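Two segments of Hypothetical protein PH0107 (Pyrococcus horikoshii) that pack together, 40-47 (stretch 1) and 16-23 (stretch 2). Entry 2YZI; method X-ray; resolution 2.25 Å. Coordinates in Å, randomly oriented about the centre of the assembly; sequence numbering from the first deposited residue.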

# COMPACT_ATOMS: atom_id res chain seq x y z
N SER B 40 -4.96 -1.76 6.28
CA SER B 40 -6.16 -1.12 6.79
C SER B 40 -6.80 -1.90 7.92
O SER B 40 -6.44 -3.04 8.20
CB SER B 40 -7.18 -0.92 5.66
OG SER B 40 -7.59 -2.16 5.10
N LEU B 41 -7.78 -1.27 8.55
CA LEU B 41 -8.51 -1.86 9.65
C LEU B 41 -9.92 -1.29 9.69
O LEU B 41 -10.13 -0.12 9.37
CB LEU B 41 -7.82 -1.54 10.98
CG LEU B 41 -6.44 -2.13 11.30
CD1 LEU B 41 -5.92 -1.51 12.58
CD2 LEU B 41 -6.54 -3.65 11.46
N VAL B 42 -10.89 -2.12 10.05
CA VAL B 42 -12.26 -1.67 10.22
C VAL B 42 -12.37 -1.50 11.73
O VAL B 42 -11.62 -2.11 12.48
CB VAL B 42 -13.29 -2.73 9.77
CG1 VAL B 42 -13.29 -2.85 8.26
CG2 VAL B 42 -12.97 -4.07 10.43
N VAL B 43 -13.30 -0.67 12.16
CA VAL B 43 -13.52 -0.43 13.59
C VAL B 43 -14.90 -0.96 13.94
O VAL B 43 -15.89 -0.62 13.29
CB VAL B 43 -13.44 1.06 13.91
CG1 VAL B 43 -13.57 1.28 15.43
CG2 VAL B 43 -12.14 1.64 13.37
N ILE B 44 -14.98 -1.78 14.98
CA ILE B 44 -16.24 -2.39 15.40
C ILE B 44 -16.71 -1.93 16.77
O ILE B 44 -15.92 -1.86 17.71
CB ILE B 44 -16.11 -3.93 15.39
CG1 ILE B 44 -15.90 -4.42 13.97
CG2 ILE B 44 -17.33 -4.57 15.99
CD1 ILE B 44 -14.57 -4.05 13.38
N ASN B 45 -18.00 -1.60 16.90
CA ASN B 45 -18.53 -1.17 18.19
C ASN B 45 -18.82 -2.40 19.07
O ASN B 45 -18.64 -3.54 18.63
CB ASN B 45 -19.81 -0.34 18.02
CG ASN B 45 -20.94 -1.12 17.38
OD1 ASN B 45 -21.10 -2.32 17.62
ND2 ASN B 45 -21.75 -0.44 16.58
N ASP B 46 -19.29 -2.17 20.29
CA ASP B 46 -19.56 -3.26 21.23
C ASP B 46 -20.65 -4.24 20.81
O ASP B 46 -20.77 -5.31 21.40
CB ASP B 46 -19.90 -2.71 22.62
CG ASP B 46 -18.74 -1.96 23.24
OD1 ASP B 46 -17.59 -2.45 23.17
OD2 ASP B 46 -18.97 -0.87 23.82
N ASP B 47 -21.43 -3.89 19.80
CA ASP B 47 -22.47 -4.79 19.33
C ASP B 47 -21.99 -5.63 18.14
O ASP B 47 -22.75 -6.41 17.58
CB ASP B 47 -23.73 -4.01 18.95
CG ASP B 47 -24.45 -3.43 20.16
OD1 ASP B 47 -24.50 -4.12 21.20
OD2 ASP B 47 -24.97 -2.30 20.07
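Stretch 2 16-23: KLLGVKPS

Two extended segments that run the same way can be joined by hydrogen bonds that alternate along the backbones, and this pair from PH0107 is a compact example. Stretch 2 lies alongside the strand 40-44 as a short parallel partner, with Gly 19 and Val 20 in strand conformation and loop beyond them from Lys 21 onward. The end-to-end directions of the touching parts nevertheless differ by 55°. Val 42 faces Gly 19 (CA to CA, 4.8 Å) and Val 43 faces Val 20 (CA to CA, 5.1 Å).

Three backbone hydrogen bonds fix this register. Val 42 N donates to Leu 18 O at 3.3 Å, Val 20 N donates to Val 42 O at 3.1 Å, and Ile 44 N donates to Val 20 O at 3.0 Å. Val 42 and Val 20 thus each use both N and O, the staggered pattern of a parallel ladder. CA-H...O contacts reinforce it: Gly 19 CA lies 3.1 Å from Val 42 O, and Val 43 CA 3.2 Å from Val 20 O. At the Leu 18 end a water extends the ladder, accepting from Leu 18 N at 2.6 Å and donating to Ser 40 O at 3.1 Å.

Apolar side chains make contacts on both faces. On the face bearing Val 42, its CG1 meets Leu 17 CD1 at 3.6 Å, while Ile 44 CD1 approaches Gly 19 CA at 3.8 Å; a CB on Gly 19 would clash with that methyl. On the face of Val 43 and Val 20, Leu 41 CD1 touches Val 20 CG1 at 3.9 Å, and Val 43 CG1 packs on Pro 22 CG at 3.7 Å.

Charge enters only at the exposed margin, where Lys 21, whose CA-to-CB bond points away from stretch 1, nevertheless brings its end nearer and forms a long salt bridge, NZ to Asp 46 OD1, at 3.9 Å.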

# COMPACT_ATOMS: atom_id res chain seq x y z
N LYS B 16 -8.97 -12.23 5.48
CA LYS B 16 -8.05 -11.57 6.39
C LYS B 16 -8.42 -10.10 6.61
O LYS B 16 -7.75 -9.20 6.11
CB LYS B 16 -6.62 -11.68 5.84
CG LYS B 16 -5.54 -11.07 6.72
CD LYS B 16 -4.22 -11.01 5.98
CE LYS B 16 -3.17 -11.88 6.63
NZ LYS B 16 -2.93 -11.45 8.03
N LEU B 17 -9.48 -9.87 7.38
CA LEU B 17 -9.95 -8.52 7.67
C LEU B 17 -9.95 -8.30 9.18
O LEU B 17 -10.79 -8.85 9.89
CB LEU B 17 -11.37 -8.35 7.10
CG LEU B 17 -12.27 -7.21 7.55
CD1 LEU B 17 -11.57 -5.86 7.37
CD2 LEU B 17 -13.56 -7.27 6.75
N LEU B 18 -9.01 -7.51 9.67
CA LEU B 18 -8.91 -7.27 11.10
C LEU B 18 -9.62 -6.03 11.59
O LEU B 18 -9.67 -5.01 10.92
CB LEU B 18 -7.45 -7.22 11.54
CG LEU B 18 -6.76 -8.59 11.58
CD1 LEU B 18 -6.44 -9.04 10.17
CD2 LEU B 18 -5.50 -8.50 12.41
N GLY B 19 -10.17 -6.14 12.79
CA GLY B 19 -10.88 -5.02 13.39
C GLY B 19 -10.34 -4.65 14.75
O GLY B 19 -9.71 -5.46 15.44
N VAL B 20 -10.56 -3.40 15.13
CA VAL B 20 -10.14 -2.90 16.43
C VAL B 20 -11.34 -2.15 16.99
O VAL B 20 -12.24 -1.77 16.25
CB VAL B 20 -8.94 -1.94 16.31
CG1 VAL B 20 -7.72 -2.69 15.79
CG2 VAL B 20 -9.28 -0.77 15.39
N LYS B 21 -11.36 -1.95 18.30
CA LYS B 21 -12.46 -1.21 18.90
C LYS B 21 -12.18 0.28 18.72
O LYS B 21 -11.05 0.68 18.42
CB LYS B 21 -12.59 -1.56 20.39
CG LYS B 21 -13.02 -2.99 20.64
CD LYS B 21 -13.32 -3.23 22.11
CE LYS B 21 -13.84 -4.64 22.34
NZ LYS B 21 -15.06 -4.93 21.54
N PRO B 22 -13.20 1.13 18.88
CA PRO B 22 -13.06 2.58 18.73
C PRO B 22 -12.05 3.20 19.68
O PRO B 22 -11.40 4.19 19.35
CB PRO B 22 -14.47 3.11 18.98
CG PRO B 22 -15.33 1.96 18.59
CD PRO B 22 -14.61 0.77 19.14
N SER B 23 -11.92 2.61 20.87
CA SER B 23 -11.00 3.12 21.88
C SER B 23 -9.54 2.71 21.65
O SER B 23 -8.64 3.20 22.32
CB SER B 23 -11.44 2.66 23.28
OG SER B 23 -11.26 1.26 23.44
O HOH W 1 -7.79 -5.80 8.09